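Local coordinates for protein tyrocidine synthase 2 (Brevibacillus parabrevis, PDB 6TA8) that is a multidomain nonribosomal peptide synthetase, represented here by a region belonging to the condensation-domain family, at residues A235-F240 and D291-N296; F419-S424 and K446-L451. All coordinates share one frame; numbering follows the deposited sequence.

How the contacts relate
Both contacts lie in the same half of the condensation-type fold, their centres about 11 Å apart. Contact 1 is a surface contact, in which a loop without regular structure rests on the last turn of helix 277-293; contact 2 is buried, between strand 421-428 and helix 445-466. Neither has a hydrogen bond between its own segments, and each relies on apolar groups: an indole, a leucine, a proline and an alanine in contact 1, branched aliphatic chains alone in contact 2. Polar bonds instead join the two contacts. T447 probably uses both OG1, 2.6 Å from D239 OD2, and its backbone O, 2.8 Å from W292 NE1, anchoring both segments of contact 1 to helix 445-466.

Contact 1: residues A235-F240 and D291-N296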
loop_
_atom_site.group_PDB
_atom_site.type_symbol
_atom_site.label_atom_id
_atom_site.label_comp_id
_atom_site.label_asym_id
_atom_site.label_seq_id
_atom_site.Cartn_x
_atom_site.Cartn_y
_atom_site.Cartn_z
ATOM N N ALA A 235 24.661 0.405 7.875
ATOM C CA ALA A 235 24.251 0.448 6.477
ATOM C C ALA A 235 24.266 -0.946 5.862
ATOM O O ALA A 235 25.175 -1.745 6.107
ATOM C CB ALA A 235 25.165 1.387 5.687
ATOM N N LEU A 236 23.240 -1.235 5.063
ATOM C CA LEU A 236 23.082 -2.558 4.470
ATOM C C LEU A 236 23.976 -2.661 3.235
ATOM O O LEU A 236 24.064 -1.703 2.456
ATOM C CB LEU A 236 21.604 -2.806 4.132
ATOM C CG LEU A 236 21.141 -4.218 3.753
ATOM C CD1 LEU A 236 19.629 -4.338 3.901
ATOM C CD2 LEU A 236 21.540 -4.546 2.362
ATOM N N PRO A 237 24.676 -3.778 3.045
ATOM C CA PRO A 237 25.634 -3.871 1.936
ATOM C C PRO A 237 24.940 -3.978 0.585
ATOM O O PRO A 237 23.930 -4.668 0.438
ATOM C CB PRO A 237 26.428 -5.147 2.257
ATOM C CG PRO A 237 25.549 -5.937 3.178
ATOM C CD PRO A 237 24.807 -4.902 3.988
ATOM N N THR A 238 25.501 -3.296 -0.411
ATOM C CA THR A 238 25.044 -3.411 -1.788
ATOM C C THR A 238 26.159 -3.972 -2.664
ATOM O O THR A 238 27.345 -3.817 -2.362
ATOM C CB THR A 238 24.574 -2.061 -2.352
ATOM O OG1 THR A 238 25.682 -1.157 -2.447
ATOM C CG2 THR A 238 23.502 -1.457 -1.465
ATOM N N ASP A 239 25.766 -4.631 -3.758
ATOM C CA ASP A 239 26.765 -5.136 -4.695
ATOM C C ASP A 239 27.501 -3.990 -5.377
ATOM O O ASP A 239 28.713 -4.074 -5.606
ATOM C CB ASP A 239 26.112 -6.047 -5.733
ATOM C CG ASP A 239 25.643 -7.364 -5.144
ATOM O OD1 ASP A 239 26.308 -7.874 -4.219
ATOM O OD2 ASP A 239 24.609 -7.889 -5.609
ATOM N N PHE A 240 26.790 -2.912 -5.699
ATOM C CA PHE A 240 27.384 -1.755 -6.349
ATOM C C PHE A 240 26.871 -0.481 -5.691
ATOM O O PHE A 240 25.872 -0.486 -4.970
ATOM C CB PHE A 240 27.072 -1.720 -7.851
ATOM C CG PHE A 240 26.931 -3.077 -8.474
ATOM C CD1 PHE A 240 28.042 -3.876 -8.680
ATOM C CD2 PHE A 240 25.689 -3.552 -8.858
ATOM C CE1 PHE A 240 27.917 -5.126 -9.251
ATOM C CE2 PHE A 240 25.556 -4.801 -9.433
ATOM C CZ PHE A 240 26.674 -5.589 -9.630
ATOM N N ASP A 291 21.395 -13.731 8.179
ATOM C CA ASP A 291 22.114 -14.722 7.386
ATOM C C ASP A 291 22.577 -14.178 6.042
ATOM O O ASP A 291 23.396 -14.825 5.382
ATOM C CB ASP A 291 21.237 -15.954 7.162
ATOM C CG ASP A 291 21.293 -16.926 8.319
ATOM O OD1 ASP A 291 22.408 -17.359 8.678
ATOM O OD2 ASP A 291 20.224 -17.256 8.872
ATOM N N TRP A 292 22.081 -13.014 5.628
ATOM C CA TRP A 292 22.376 -12.451 4.315
ATOM C C TRP A 292 23.365 -11.294 4.381
ATOM O O TRP A 292 24.355 -11.284 3.645
ATOM C CB TRP A 292 21.071 -11.998 3.647
ATOM C CG TRP A 292 21.251 -11.338 2.320
ATOM C CD1 TRP A 292 21.599 -11.936 1.145
ATOM C CD2 TRP A 292 21.077 -9.951 2.028
ATOM N NE1 TRP A 292 21.658 -11.004 0.138
ATOM C CE2 TRP A 292 21.342 -9.776 0.655
ATOM C CE3 TRP A 292 20.727 -8.840 2.793
ATOM C CZ2 TRP A 292 21.268 -8.537 0.035
ATOM C CZ3 TRP A 292 20.648 -7.622 2.179
ATOM C CH2 TRP A 292 20.920 -7.472 0.812
ATOM N N ALA A 293 23.120 -10.318 5.253
ATOM C CA ALA A 293 24.000 -9.168 5.397
ATOM C C ALA A 293 24.937 -9.282 6.592
ATOM O O ALA A 293 25.782 -8.401 6.781
ATOM C CB ALA A 293 23.173 -7.883 5.508
ATOM N N HIS A 294 24.807 -10.340 7.394
ATOM C CA HIS A 294 25.660 -10.570 8.562
ATOM C C HIS A 294 25.589 -9.399 9.539
ATOM O O HIS A 294 26.604 -8.823 9.937
ATOM C CB HIS A 294 27.104 -10.859 8.141
ATOM C CG HIS A 294 27.248 -12.082 7.291
ATOM N ND1 HIS A 294 27.523 -12.023 5.942
ATOM C CD2 HIS A 294 27.143 -13.397 7.596
ATOM C CE1 HIS A 294 27.587 -13.249 5.454
ATOM N NE2 HIS A 294 27.360 -14.101 6.436
ATOM N N THR A 295 24.368 -9.049 9.925
ATOM C CA THR A 295 24.100 -7.995 10.892
ATOM C C THR A 295 23.411 -8.589 12.115
ATOM O O THR A 295 23.135 -9.790 12.184
ATOM C CB THR A 295 23.233 -6.890 10.277
ATOM O OG1 THR A 295 21.873 -7.336 10.202
ATOM C CG2 THR A 295 23.722 -6.535 8.882
ATOM N N ASN A 296 23.138 -7.726 13.094
ATOM C CA ASN A 296 22.323 -8.109 14.238
ATOM C C ASN A 296 21.294 -7.038 14.580
ATOM O O ASN A 296 20.649 -7.132 15.632
ATOM C CB ASN A 296 23.201 -8.412 15.458
ATOM C CG ASN A 296 23.886 -9.764 15.358
ATOM O OD1 ASN A 296 23.229 -10.802 15.284
ATOM N ND2 ASN A 296 25.213 -9.757 15.357
#
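The last turn of helix 277-293 is covered by the irregular loop that runs from helix 221-229 to strand 250-256, with L236 and P237 set against W292 and A293. The isobutyl group of L236 meets the benzene end of the indole at its rim. CD2 comes within 3.2 Å of W292 CZ3, tight for two carbons, and lies 3.4 Å from W292 CH2. The second methyl, L236 CD1, is in the ring plane, 3.8 Å from CZ3 of W292. Leucine and indole cross at about a right angle, and the leucine abuts an edge without stacking on a face. With its CG anti to the backbone N (chi1 177°), W292 carries the indole alongside the helix end to meet the loop. In the two-lobed architecture of condensation domains, this places a surface loop over the C-terminal end of a helix that packs with helix 445-466, and side chains of S450 and L451 from the latter also touch the indole. One residue further along each segment, the ring of P237 lies by the methyl of A293, with CD 3.7 Å and CG 3.9 Å from A293 CB. The chain then leaves the helix at H294, whose positive phi (58°) turns it toward strand 297-304. Within the loop, T238 OG1 donates to F240 O at 2.6 Å, from above the carbonyl plane. Y443 OH bonds to P237 O, and the backbone N of E444 bonds to D239 OD2, tying the loop to the segment just before helix 445-466.

Contact 2: residues F419-S424 and K446-L451; sequences FLLDIS and KTIASL
The start of strand 421-428 runs past the first turns of helix 445-466 with side chains filling the gap: the nearest CA atoms, those of L421 and I448, are 9.6 Å apart, and no hydrogen bond crosses. L421 points at the helix and divides its two methyls between two helical residues. Its CD1 reaches CD2 of L451 at 4.0 Å, the two leucines meeting tip to tip, while L421 CD2 lies 4.0 Å from CD1 of I448, the two side chains running antiparallel to one another as they pass. I448 and L451 are three residues apart and so present their side chains on one face of the helix. In L451 the CB points toward the strand, and CG anti to the backbone N (chi1 174°) carries CD2 to L421, whereas I448 touches only through its terminal CD1. All three residues are buried, and the spacing of the methyls is that of ordinary aliphatic packing. Strand 421-428 lies in the six-stranded mixed sheet between strands 383-390 and 431-439. Y438 of the latter touches both L421 and I448, and helix 277-293 lies on the same face of the sheet beside helix 445-466, with A288 packing on L451 and L285 on I423.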
loop_
_atom_site.group_PDB
_atom_site.type_symbol
_atom_site.label_atom_id
_atom_site.label_comp_id
_atom_site.label_asym_id
_atom_site.label_seq_id
_atom_site.Cartn_x
_atom_site.Cartn_y
_atom_site.Cartn_z
ATOM N N PHE A 419 13.314 3.560 -1.239
ATOM C CA PHE A 419 13.839 2.524 -0.363
ATOM C C PHE A 419 14.789 1.614 -1.128
ATOM O O PHE A 419 14.580 1.337 -2.315
ATOM C CB PHE A 419 12.704 1.703 0.252
ATOM C CG PHE A 419 11.830 2.491 1.181
ATOM C CD1 PHE A 419 12.266 2.811 2.455
ATOM C CD2 PHE A 419 10.576 2.923 0.778
ATOM C CE1 PHE A 419 11.468 3.541 3.313
ATOM C CE2 PHE A 419 9.773 3.653 1.631
ATOM C CZ PHE A 419 10.219 3.962 2.901
ATOM N N LEU A 420 15.833 1.154 -0.438
ATOM C CA LEU A 420 16.795 0.251 -1.057
ATOM C C LEU A 420 16.170 -1.099 -1.383
ATOM O O LEU A 420 16.553 -1.736 -2.370
ATOM C CB LEU A 420 18.003 0.076 -0.136
ATOM C CG LEU A 420 19.222 -0.650 -0.698
ATOM C CD1 LEU A 420 20.457 0.215 -0.533
ATOM C CD2 LEU A 420 19.402 -1.981 0.006
ATOM N N LEU A 421 15.212 -1.547 -0.574
ATOM C CA LEU A 421 14.519 -2.808 -0.798
ATOM C C LEU A 421 13.062 -2.651 -0.396
ATOM O O LEU A 421 12.771 -2.216 0.722
ATOM C CB LEU A 421 15.160 -3.950 0.001
ATOM C CG LEU A 421 16.569 -4.401 -0.386
ATOM C CD1 LEU A 421 17.083 -5.432 0.606
ATOM C CD2 LEU A 421 16.594 -4.954 -1.805
ATOM N N ASP A 422 12.155 -3.001 -1.303
ATOM C CA ASP A 422 10.724 -3.013 -1.024
ATOM C C ASP A 422 10.260 -4.460 -0.940
ATOM O O ASP A 422 10.313 -5.191 -1.934
ATOM C CB ASP A 422 9.939 -2.260 -2.097
ATOM C CG ASP A 422 8.438 -2.398 -1.923
ATOM O OD1 ASP A 422 7.696 -2.139 -2.894
ATOM O OD2 ASP A 422 7.997 -2.768 -0.811
ATOM N N ILE A 423 9.807 -4.866 0.240
ATOM C CA ILE A 423 9.379 -6.235 0.497
ATOM C C ILE A 423 7.880 -6.211 0.762
ATOM O O ILE A 423 7.424 -5.645 1.764
ATOM C CB ILE A 423 10.144 -6.862 1.669
ATOM C CG1 ILE A 423 11.647 -6.856 1.379
ATOM C CG2 ILE A 423 9.651 -8.275 1.932
ATOM C CD1 ILE A 423 12.486 -7.434 2.493
ATOM N N SER A 424 7.112 -6.823 -0.132
ATOM C CA SER A 424 5.668 -6.918 -0.004
ATOM C C SER A 424 5.269 -8.345 0.351
ATOM O O SER A 424 6.027 -9.297 0.148
ATOM C CB SER A 424 4.970 -6.481 -1.297
ATOM O OG SER A 424 5.187 -5.104 -1.553
ATOM N N LYS A 446 21.348 -12.638 -8.136
ATOM C CA LYS A 446 21.834 -13.731 -7.302
ATOM C C LYS A 446 21.960 -13.302 -5.845
ATOM O O LYS A 446 21.689 -14.096 -4.937
ATOM C CB LYS A 446 23.179 -14.236 -7.831
ATOM C CG LYS A 446 23.088 -15.234 -8.990
ATOM C CD LYS A 446 22.474 -14.620 -10.244
ATOM C CE LYS A 446 23.233 -13.379 -10.693
ATOM N NZ LYS A 446 22.372 -12.461 -11.491
ATOM N N THR A 447 22.371 -12.055 -5.606
ATOM C CA THR A 447 22.439 -11.544 -4.241
ATOM C C THR A 447 21.047 -11.404 -3.637
ATOM O O THR A 447 20.850 -11.664 -2.444
ATOM C CB THR A 447 23.168 -10.200 -4.219
ATOM O OG1 THR A 447 24.445 -10.338 -4.854
ATOM C CG2 THR A 447 23.368 -9.716 -2.788
ATOM N N ILE A 448 20.068 -10.998 -4.446
ATOM C CA ILE A 448 18.700 -10.882 -3.952
ATOM C C ILE A 448 18.091 -12.262 -3.743
ATOM O O ILE A 448 17.343 -12.487 -2.784
ATOM C CB ILE A 448 17.859 -10.026 -4.916
ATOM C CG1 ILE A 448 18.462 -8.626 -5.040
ATOM C CG2 ILE A 448 16.416 -9.943 -4.440
ATOM C CD1 ILE A 448 18.586 -7.899 -3.719
ATOM N N ALA A 449 18.403 -13.211 -4.632
ATOM C CA ALA A 449 17.871 -14.563 -4.488
ATOM C C ALA A 449 18.376 -15.233 -3.219
ATOM O O ALA A 449 17.688 -16.090 -2.654
ATOM C CB ALA A 449 18.233 -15.405 -5.711
ATOM N N SER A 450 19.573 -14.863 -2.757
ATOM C CA SER A 450 20.087 -15.417 -1.509
ATOM C C SER A 450 19.271 -14.933 -0.317
ATOM O O SER A 450 18.957 -15.715 0.588
ATOM C CB SER A 450 21.560 -15.047 -1.342
ATOM O OG SER A 450 22.063 -15.497 -0.097
ATOM N N LEU A 451 18.916 -13.645 -0.302
ATOM C CA LEU A 451 18.094 -13.116 0.781
ATOM C C LEU A 451 16.685 -13.696 0.752
ATOM O O LEU A 451 16.085 -13.915 1.810
ATOM C CB LEU A 451 18.045 -11.589 0.701
ATOM C CG LEU A 451 17.123 -10.856 1.678
ATOM C CD1 LEU A 451 17.522 -11.140 3.116
ATOM C CD2 LEU A 451 17.133 -9.360 1.402
#